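Local coordinates for protein separin (Saccharomyces cerevisiae, PDB 5U1T) that cleaves the SCC1 subunit of cohesin at the onset of anaphase as a caspase-like cysteine protease and so drives chromosome segregation, at residues A[1283-1288]-A[1312-1317]; A[954-959]-A[1050-1055]; A[53-58]-A[98-103]. All coordinates share one frame; numbering follows the deposited sequence.

Interaction 1: A[1283-1288]-A[1312-1317]; sequences IKVEDW and YFVLDI
The rings of Trp1288 and Phe1313 meet obliquely. CH2, on the benzo side of the indole, lies 4.3 Å from CZ of Phe1313. At its edge, and in its plane, the same indole has the carboxylate of Glu1286, with OE1 3.5 Å from CD1 of Trp1288. Its NE1 is engaged by the carbonyl of Pro963, a bond that holds the pyrrole side. The Trp1288 side chain also touches Arg1157 and Thr1159 of strand 1157-1163. The Phe1313 side chain leaves its helix with CG anti to the backbone N (chi1 -179°), and this carries CZ across to the tryptophan.

The rest of the contact is aliphatic. Val1285 uses both methyls. CG2 is 4.0 Å from CG1 of Val1314, and the two valine side chains cross at about a right angle. CG1 of Val1285 lies anti to its backbone N (chi1 167°) and comes within 4.2 Å of CD1 of Ile1317.

In the fold, this is a loop and a helix start laid against helix 1303-1320, within the C50 peptidase family region. Phe1313, Val1314 and Ile1317 fall at the i, i+1 and i+4 positions that form one helix face. All three also touch Val1289, one residue beyond Trp1288. Glu1286 occupies the N-cap position of helix 1287-1294. Before it the chain is extended, and backbone bonds join Lys1284 to Leu966 and Glu1286 to Ser964. The backbones come closest at Val1285 and Ile1317, with CA atoms 7.6 Å apart. Every residue that touches across is buried, and 219 Å² of surface is covered in all. Farther along helix 1303-1320, Leu1318 packs on Ile1283 and Val1285.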
loop_
_atom_site.group_PDB
_atom_site.type_symbol
_atom_site.label_atom_id
_atom_site.label_comp_id
_atom_site.label_asym_id
_atom_site.label_seq_id
_atom_site.Cartn_x
_atom_site.Cartn_y
_atom_site.Cartn_z
ATOM N N ILE A 1283 52.840 -28.213 35.127
ATOM C CA ILE A 1283 51.966 -28.097 33.958
ATOM C C ILE A 1283 52.637 -28.661 32.714
ATOM O O ILE A 1283 53.690 -28.196 32.321
ATOM C CB ILE A 1283 51.582 -26.647 33.664
ATOM C CG1 ILE A 1283 50.805 -26.067 34.819
ATOM C CG2 ILE A 1283 50.763 -26.555 32.409
ATOM C CD1 ILE A 1283 50.732 -24.576 34.735
ATOM N N LYS A 1284 52.017 -29.647 32.081
ATOM C CA LYS A 1284 52.593 -30.223 30.879
ATOM C C LYS A 1284 51.983 -29.580 29.632
ATOM O O LYS A 1284 50.773 -29.389 29.546
ATOM C CB LYS A 1284 52.411 -31.748 30.882
ATOM C CG LYS A 1284 53.129 -32.474 32.077
ATOM C CD LYS A 1284 54.617 -32.870 31.804
ATOM C CE LYS A 1284 55.255 -33.605 33.018
ATOM N NZ LYS A 1284 56.406 -34.569 32.701
ATOM N N VAL A 1285 52.847 -29.211 28.691
ATOM C CA VAL A 1285 52.459 -28.539 27.454
ATOM C C VAL A 1285 52.127 -29.562 26.379
ATOM O O VAL A 1285 52.731 -30.612 26.337
ATOM C CB VAL A 1285 53.596 -27.613 26.966
ATOM C CG1 VAL A 1285 53.361 -27.168 25.579
ATOM C CG2 VAL A 1285 53.727 -26.411 27.865
ATOM N N GLU A 1286 51.157 -29.274 25.526
ATOM C CA GLU A 1286 50.798 -30.173 24.422
ATOM C C GLU A 1286 51.949 -30.439 23.441
ATOM O O GLU A 1286 52.827 -29.597 23.256
ATOM C CB GLU A 1286 49.600 -29.595 23.670
ATOM C CG GLU A 1286 48.267 -29.983 24.257
ATOM C CD GLU A 1286 47.641 -31.155 23.519
ATOM O OE1 GLU A 1286 47.668 -31.161 22.259
ATOM O OE2 GLU A 1286 47.120 -32.070 24.197
ATOM N N ASP A 1287 51.934 -31.602 22.803
ATOM C CA ASP A 1287 53.036 -31.992 21.928
ATOM C C ASP A 1287 53.249 -31.030 20.771
ATOM O O ASP A 1287 54.398 -30.757 20.403
ATOM C CB ASP A 1287 52.817 -33.389 21.349
ATOM C CG ASP A 1287 53.153 -34.483 22.323
ATOM O OD1 ASP A 1287 53.656 -34.173 23.419
ATOM O OD2 ASP A 1287 52.913 -35.658 21.995
ATOM N N TRP A 1288 52.162 -30.520 20.193
ATOM C CA TRP A 1288 52.294 -29.741 18.972
ATOM C C TRP A 1288 52.996 -28.434 19.266
ATOM O O TRP A 1288 53.561 -27.825 18.367
ATOM C CB TRP A 1288 50.937 -29.482 18.315
ATOM C CG TRP A 1288 50.027 -28.582 19.090
ATOM C CD1 TRP A 1288 49.091 -28.972 19.991
ATOM C CD2 TRP A 1288 49.963 -27.142 19.040
ATOM N NE1 TRP A 1288 48.443 -27.876 20.506
ATOM C CE2 TRP A 1288 48.957 -26.739 19.943
ATOM C CE3 TRP A 1288 50.652 -26.158 18.318
ATOM C CZ2 TRP A 1288 48.613 -25.395 20.145
ATOM C CZ3 TRP A 1288 50.312 -24.813 18.526
ATOM C CH2 TRP A 1288 49.304 -24.450 19.435
ATOM N N TYR A 1312 58.394 -17.329 24.890
ATOM C CA TYR A 1312 57.329 -16.472 25.380
ATOM C C TYR A 1312 55.979 -17.161 25.350
ATOM O O TYR A 1312 55.184 -17.064 26.294
ATOM C CB TYR A 1312 57.261 -15.204 24.549
ATOM C CG TYR A 1312 58.431 -14.292 24.765
ATOM C CD1 TYR A 1312 59.297 -14.483 25.837
ATOM C CD2 TYR A 1312 58.670 -13.229 23.891
ATOM C CE1 TYR A 1312 60.369 -13.643 26.036
ATOM C CE2 TYR A 1312 59.746 -12.372 24.074
ATOM C CZ TYR A 1312 60.592 -12.579 25.147
ATOM O OH TYR A 1312 61.665 -11.716 25.328
ATOM N N PHE A 1313 55.738 -17.855 24.248
ATOM C CA PHE A 1313 54.512 -18.582 24.062
ATOM C C PHE A 1313 54.365 -19.652 25.134
ATOM O O PHE A 1313 53.315 -19.761 25.776
ATOM C CB PHE A 1313 54.466 -19.195 22.660
ATOM C CG PHE A 1313 53.210 -19.945 22.383
ATOM C CD1 PHE A 1313 51.978 -19.296 22.450
ATOM C CD2 PHE A 1313 53.245 -21.287 22.071
ATOM C CE1 PHE A 1313 50.795 -19.981 22.209
ATOM C CE2 PHE A 1313 52.075 -21.985 21.821
ATOM C CZ PHE A 1313 50.842 -21.331 21.898
ATOM N N VAL A 1314 55.431 -20.430 25.338
ATOM C CA VAL A 1314 55.390 -21.513 26.306
ATOM C C VAL A 1314 55.303 -20.970 27.749
ATOM O O VAL A 1314 54.485 -21.435 28.551
ATOM C CB VAL A 1314 56.608 -22.447 26.137
ATOM C CG1 VAL A 1314 56.510 -23.620 27.086
ATOM C CG2 VAL A 1314 56.656 -22.952 24.701
ATOM N N LEU A 1315 56.126 -19.977 28.065
ATOM C CA LEU A 1315 56.025 -19.301 29.345
ATOM C C LEU A 1315 54.603 -18.794 29.583
ATOM O O LEU A 1315 54.069 -18.903 30.685
ATOM C CB LEU A 1315 57.013 -18.142 29.421
ATOM C CG LEU A 1315 58.495 -18.483 29.343
ATOM C CD1 LEU A 1315 59.347 -17.273 29.646
ATOM C CD2 LEU A 1315 58.818 -19.610 30.280
ATOM N N ASP A 1316 53.985 -18.252 28.537
ATOM C CA ASP A 1316 52.621 -17.774 28.648
ATOM C C ASP A 1316 51.670 -18.926 28.971
ATOM O O ASP A 1316 50.837 -18.789 29.850
ATOM C CB ASP A 1316 52.188 -17.050 27.379
ATOM C CG ASP A 1316 52.588 -15.591 27.368
ATOM O OD1 ASP A 1316 53.055 -15.075 28.397
ATOM O OD2 ASP A 1316 52.417 -14.943 26.322
ATOM N N ILE A 1317 51.792 -20.061 28.293
ATOM C CA ILE A 1317 50.936 -21.203 28.603
ATOM C C ILE A 1317 51.027 -21.564 30.080
ATOM O O ILE A 1317 50.008 -21.755 30.747
ATOM C CB ILE A 1317 51.296 -22.459 27.795
ATOM C CG1 ILE A 1317 51.203 -22.197 26.283
ATOM C CG2 ILE A 1317 50.412 -23.637 28.230
ATOM C CD1 ILE A 1317 51.407 -23.443 25.407
#

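Interaction 2: A[954-959]-A[1050-1055]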
loop_
_atom_site.group_PDB
_atom_site.type_symbol
_atom_site.label_atom_id
_atom_site.label_comp_id
_atom_site.label_asym_id
_atom_site.label_seq_id
_atom_site.Cartn_x
_atom_site.Cartn_y
_atom_site.Cartn_z
ATOM N N GLY A 954 47.091 -8.764 30.118
ATOM C CA GLY A 954 48.259 -9.273 29.433
ATOM C C GLY A 954 47.931 -10.489 28.597
ATOM O O GLY A 954 48.441 -10.655 27.498
ATOM N N MET A 955 47.028 -11.292 29.082
ATOM C CA MET A 955 46.628 -12.454 28.368
ATOM C C MET A 955 45.947 -12.102 27.078
ATOM O O MET A 955 46.099 -12.792 26.115
ATOM C CB MET A 955 45.686 -13.232 29.232
ATOM C CG MET A 955 45.299 -14.563 28.675
ATOM S SD MET A 955 44.201 -15.275 29.853
ATOM C CE MET A 955 43.964 -16.838 29.092
ATOM N N PHE A 956 45.192 -11.024 27.055
ATOM C CA PHE A 956 44.482 -10.629 25.822
ATOM C C PHE A 956 45.434 -10.026 24.798
ATOM O O PHE A 956 45.072 -9.864 23.635
ATOM C CB PHE A 956 43.343 -9.631 26.101
ATOM C CG PHE A 956 42.301 -10.145 27.055
ATOM C CD1 PHE A 956 42.073 -11.507 27.198
ATOM C CD2 PHE A 956 41.572 -9.277 27.833
ATOM C CE1 PHE A 956 41.125 -11.990 28.097
ATOM C CE2 PHE A 956 40.623 -9.756 28.745
ATOM C CZ PHE A 956 40.402 -11.113 28.873
ATOM N N GLU A 957 46.640 -9.698 25.238
ATOM C CA GLU A 957 47.677 -9.175 24.365
ATOM C C GLU A 957 48.738 -10.227 24.063
ATOM O O GLU A 957 49.894 -9.907 23.763
ATOM C CB GLU A 957 48.332 -7.963 25.013
ATOM C CG GLU A 957 47.425 -6.747 25.084
ATOM C CD GLU A 957 47.942 -5.720 26.068
ATOM O OE1 GLU A 957 49.152 -5.809 26.420
ATOM O OE2 GLU A 957 47.127 -4.848 26.502
ATOM N N SER A 958 48.350 -11.490 24.173
ATOM C CA SER A 958 49.277 -12.585 23.990
ATOM C C SER A 958 48.719 -13.539 22.981
ATOM O O SER A 958 47.500 -13.718 22.898
ATOM C CB SER A 958 49.530 -13.324 25.305
ATOM O OG SER A 958 50.560 -12.706 26.037
ATOM N N THR A 959 49.624 -14.096 22.197
ATOM C CA THR A 959 49.366 -15.253 21.395
ATOM C C THR A 959 48.802 -16.329 22.260
ATOM O O THR A 959 49.396 -16.735 23.215
ATOM C CB THR A 959 50.637 -15.767 20.748
ATOM O OG1 THR A 959 51.047 -14.868 19.726
ATOM C CG2 THR A 959 50.384 -17.081 20.130
ATOM N N LEU A 1050 36.175 -19.962 24.641
ATOM C CA LEU A 1050 36.746 -21.291 24.832
ATOM C C LEU A 1050 38.256 -21.197 25.022
ATOM O O LEU A 1050 38.838 -21.864 25.878
ATOM C CB LEU A 1050 36.425 -22.188 23.645
ATOM C CG LEU A 1050 36.873 -23.617 23.905
ATOM C CD1 LEU A 1050 36.130 -24.182 25.100
ATOM C CD2 LEU A 1050 36.716 -24.494 22.673
ATOM N N THR A 1051 38.879 -20.346 24.221
ATOM C CA THR A 1051 40.311 -20.150 24.274
ATOM C C THR A 1051 40.742 -19.574 25.620
ATOM O O THR A 1051 41.654 -20.108 26.245
ATOM C CB THR A 1051 40.770 -19.247 23.133
ATOM O OG1 THR A 1051 40.409 -19.856 21.890
ATOM C CG2 THR A 1051 42.266 -19.047 23.169
ATOM N N ILE A 1052 40.095 -18.503 26.078
ATOM C CA ILE A 1052 40.415 -17.974 27.406
ATOM C C ILE A 1052 40.212 -19.029 28.475
ATOM O O ILE A 1052 41.076 -19.241 29.315
ATOM C CB ILE A 1052 39.574 -16.775 27.805
ATOM C CG1 ILE A 1052 39.521 -15.733 26.686
ATOM C CG2 ILE A 1052 40.118 -16.187 29.087
ATOM C CD1 ILE A 1052 40.832 -15.149 26.361
ATOM N N LEU A 1053 39.072 -19.699 28.436
ATOM C CA LEU A 1053 38.767 -20.709 29.440
ATOM C C LEU A 1053 39.825 -21.808 29.548
ATOM O O LEU A 1053 40.216 -22.186 30.651
ATOM C CB LEU A 1053 37.406 -21.335 29.155
ATOM C CG LEU A 1053 36.349 -20.886 30.145
ATOM C CD1 LEU A 1053 34.979 -21.273 29.636
ATOM C CD2 LEU A 1053 36.609 -21.514 31.484
ATOM N N SER A 1054 40.276 -22.311 28.404
ATOM C CA SER A 1054 41.165 -23.464 28.363
ATOM C C SER A 1054 42.589 -23.122 28.771
ATOM O O SER A 1054 43.329 -23.989 29.215
ATOM C CB SER A 1054 41.184 -24.046 26.978
ATOM O OG SER A 1054 41.441 -22.980 26.093
ATOM N N ASN A 1055 42.963 -21.859 28.609
ATOM C CA ASN A 1055 44.261 -21.398 29.056
ATOM C C ASN A 1055 44.304 -21.081 30.554
ATOM O O ASN A 1055 45.364 -20.791 31.097
ATOM C CB ASN A 1055 44.677 -20.168 28.255
ATOM C CG ASN A 1055 45.257 -20.525 26.918
ATOM O OD1 ASN A 1055 46.460 -20.736 26.793
ATOM N ND2 ASN A 1055 44.409 -20.611 25.905
#
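The terminal methyl of Met955 meets Ile1052 in the last turn of helix 1036-1054 and Asn1055 just past it. CE is 3.5 Å from CB of Asn1055. It also lies 3.9 Å from CG2 of Ile1052 and touches the carbonyl oxygen of that residue, a van der Waals contact. The methionine is fully extended, with CG anti to its backbone N (chi1 -173°), which carries CE across to the helix end. Ile1052 uses its other branch on Phe956. CD1 comes to the edge of that ring, near its plane, 3.6 Å from CE1. The two side chains cross at about a right angle.

The next shell fixes the polar part of Asn1055. Its ND2 donates to the carbonyl of Thr1051 over 2.8 Å, with an almost straight N-H...O angle of 178°. The acceptor lies in the plane of the amide, but the donor sits above the carbonyl plane. Asn1055 N reaches the same Thr1051 O from the opposite face. ND2 also bonds to Gly961 O, so two carbonyls fix the rotation of the amide. That leaves CB to meet the methionine. On the other side, a type I beta turn from Met955 to Ser958 carries the chain away from helix 950-955.

The contact joins the chain around this turn to the last turn of helix 1036-1054 and the residue after it. Leu960 of strand 960-962 packs on Thr1051 and Ile1052, and Leu1019 of helix 1012-1028 packs on Ile1052. Phe1320 of helix 1303-1320 touches Met955.

Interaction 3: A[53-58]-A[98-103]; sequences HSLNSI and IIFLFN
Two helices of the N-terminal helical region, 48-64 and 91-103, meet here through a single aromatic side chain. Phe100 reaches from the second helix to the first, with CG anti to its backbone N (chi1 180°). The ring touches two consecutive residues with its far end. CZ is 3.9 Å from CB of Asn56, which lies at the ring edge and in its plane. CE2 is 3.9 Å from CB of Leu55, in an oblique approach. The leucine adds its CD1 methyl, 4.1 Å from the same CE2.

Helix 69-87, which lies between the two in sequence, takes part through His78. Its ring meets that of Phe100 with the planes at about 70°, and it also packs on Leu55. The backbone N of Asn56 lies 4.0 Å from CZ of Phe100, while the Asn56 ND2 has a weak hydrogen bond to Glu104. The backbones stay well apart, with the CA atoms of Leu55 and Leu101 8.8 Å from each other. An alanine in place of Phe100 would remove the ring and is likely to open a gap between the two helices, with Leu55 and His78 losing a shared partner.

The contact is small, at 122 Å², and partly buried. Its closest contacts are carbon against carbon, which implies packing by shape and dispersion; the polar link from Asn56 to Glu104 is weak.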
loop_
_atom_site.group_PDB
_atom_site.type_symbol
_atom_site.label_atom_id
_atom_site.label_comp_id
_atom_site.label_asym_id
_atom_site.label_seq_id
_atom_site.Cartn_x
_atom_site.Cartn_y
_atom_site.Cartn_z
ATOM N N HIS A 53 -37.835 44.100 -9.855
ATOM C CA HIS A 53 -36.444 43.803 -10.057
ATOM C C HIS A 53 -35.842 43.298 -8.751
ATOM O O HIS A 53 -35.272 42.199 -8.706
ATOM C CB HIS A 53 -35.706 45.033 -10.552
ATOM C CG HIS A 53 -34.306 44.743 -10.960
ATOM N ND1 HIS A 53 -33.981 44.308 -12.227
ATOM C CD2 HIS A 53 -33.150 44.760 -10.253
ATOM C CE1 HIS A 53 -32.678 44.098 -12.291
ATOM N NE2 HIS A 53 -32.153 44.357 -11.106
ATOM N N SER A 54 -35.984 44.094 -7.688
ATOM C CA SER A 54 -35.534 43.682 -6.370
ATOM C C SER A 54 -36.172 42.367 -5.969
ATOM O O SER A 54 -35.506 41.503 -5.433
ATOM C CB SER A 54 -35.842 44.747 -5.341
ATOM O OG SER A 54 -35.302 45.984 -5.753
ATOM N N LEU A 55 -37.454 42.201 -6.248
ATOM C CA LEU A 55 -38.131 40.945 -5.942
ATOM C C LEU A 55 -37.557 39.744 -6.704
ATOM O O LEU A 55 -37.193 38.732 -6.111
ATOM C CB LEU A 55 -39.626 41.076 -6.234
ATOM C CG LEU A 55 -40.448 41.668 -5.088
ATOM C CD1 LEU A 55 -41.917 41.903 -5.494
ATOM C CD2 LEU A 55 -40.316 40.739 -3.869
ATOM N N ASN A 56 -37.490 39.844 -8.024
ATOM C CA ASN A 56 -36.963 38.753 -8.804
ATOM C C ASN A 56 -35.495 38.464 -8.480
ATOM O O ASN A 56 -35.040 37.325 -8.546
ATOM C CB ASN A 56 -37.092 39.048 -10.285
ATOM C CG ASN A 56 -36.474 37.967 -11.124
ATOM O OD1 ASN A 56 -35.300 38.036 -11.476
ATOM N ND2 ASN A 56 -37.250 36.931 -11.411
ATOM N N SER A 57 -34.756 39.514 -8.153
ATOM C CA SER A 57 -33.366 39.377 -7.806
ATOM C C SER A 57 -33.232 38.527 -6.532
ATOM O O SER A 57 -32.428 37.600 -6.475
ATOM C CB SER A 57 -32.754 40.759 -7.647
ATOM O OG SER A 57 -31.481 40.681 -7.070
ATOM N N ILE A 58 -34.068 38.808 -5.537
ATOM C CA ILE A 58 -34.048 38.095 -4.262
ATOM C C ILE A 58 -34.601 36.666 -4.377
ATOM O O ILE A 58 -34.011 35.731 -3.835
ATOM C CB ILE A 58 -34.848 38.861 -3.172
ATOM C CG1 ILE A 58 -34.276 40.265 -2.955
ATOM C CG2 ILE A 58 -34.776 38.124 -1.862
ATOM C CD1 ILE A 58 -35.289 41.292 -2.359
ATOM N N ILE A 98 -49.734 39.088 -8.378
ATOM C CA ILE A 98 -50.107 37.790 -7.822
ATOM C C ILE A 98 -49.471 36.671 -8.641
ATOM O O ILE A 98 -48.792 35.778 -8.113
ATOM C CB ILE A 98 -51.654 37.611 -7.799
ATOM C CG1 ILE A 98 -52.290 38.456 -6.682
ATOM C CG2 ILE A 98 -52.052 36.144 -7.698
ATOM C CD1 ILE A 98 -53.735 38.116 -6.396
ATOM N N ILE A 99 -49.708 36.733 -9.946
ATOM C CA ILE A 99 -49.107 35.813 -10.906
ATOM C C ILE A 99 -47.560 35.779 -10.798
ATOM O O ILE A 99 -46.968 34.705 -10.774
ATOM C CB ILE A 99 -49.580 36.190 -12.331
ATOM C CG1 ILE A 99 -51.055 35.820 -12.449
ATOM C CG2 ILE A 99 -48.755 35.497 -13.405
ATOM C CD1 ILE A 99 -51.775 36.438 -13.644
ATOM N N PHE A 100 -46.947 36.957 -10.696
ATOM C CA PHE A 100 -45.509 37.112 -10.515
ATOM C C PHE A 100 -45.031 36.401 -9.249
ATOM O O PHE A 100 -44.085 35.619 -9.293
ATOM C CB PHE A 100 -45.166 38.601 -10.476
ATOM C CG PHE A 100 -43.705 38.908 -10.284
ATOM C CD1 PHE A 100 -42.723 38.183 -10.942
ATOM C CD2 PHE A 100 -43.312 39.978 -9.470
ATOM C CE1 PHE A 100 -41.357 38.495 -10.767
ATOM C CE2 PHE A 100 -41.960 40.301 -9.298
ATOM C CZ PHE A 100 -40.980 39.555 -9.946
ATOM N N LEU A 101 -45.718 36.653 -8.135
ATOM C CA LEU A 101 -45.404 36.030 -6.857
ATOM C C LEU A 101 -45.432 34.502 -6.981
ATOM O O LEU A 101 -44.545 33.786 -6.458
ATOM C CB LEU A 101 -46.388 36.508 -5.770
ATOM C CG LEU A 101 -46.161 36.042 -4.318
ATOM C CD1 LEU A 101 -46.722 37.044 -3.312
ATOM C CD2 LEU A 101 -46.734 34.638 -4.048
ATOM N N PHE A 102 -46.455 34.011 -7.671
ATOM C CA PHE A 102 -46.651 32.582 -7.807
ATOM C C PHE A 102 -45.600 31.958 -8.712
ATOM O O PHE A 102 -45.062 30.900 -8.399
ATOM C CB PHE A 102 -48.023 32.281 -8.352
ATOM C CG PHE A 102 -48.338 30.827 -8.419
ATOM C CD1 PHE A 102 -48.911 30.186 -7.341
ATOM C CD2 PHE A 102 -48.085 30.097 -9.570
ATOM C CE1 PHE A 102 -49.222 28.844 -7.404
ATOM C CE2 PHE A 102 -48.395 28.751 -9.642
ATOM C CZ PHE A 102 -48.965 28.124 -8.557
ATOM N N ASN A 103 -45.313 32.622 -9.826
ATOM C CA ASN A 103 -44.389 32.087 -10.807
ATOM C C ASN A 103 -42.966 31.979 -10.258
ATOM O O ASN A 103 -42.231 31.078 -10.613
ATOM C CB ASN A 103 -44.412 32.935 -12.071
ATOM C CG ASN A 103 -45.603 32.633 -12.935
ATOM O OD1 ASN A 103 -46.264 31.605 -12.776
ATOM N ND2 ASN A 103 -45.894 33.526 -13.854
#

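From the N terminus, interaction 3 comes first. It closes a helical loop through helix 69-87 and ties helix 48-64 to helix 91-103. Interaction 2 follows far along the chain. It closes a longer loop and joins the chain at helix 950-955 to helix 1036-1054. Interaction 1 then closes a short loop, setting the start of helix 1287-1294 against helix 1303-1320. The three are in series, and none nests in or crosses another. Interactions 1 and 2 touch. Asp1316 probably hydrogen-bonds to Ser958, and Phe1313 packs on Thr959, so helix 1303-1320 is tied to the segment after helix 950-955. Interaction 3 lies across the chain's centre, with its own centre about 107 Å from that of interaction 2.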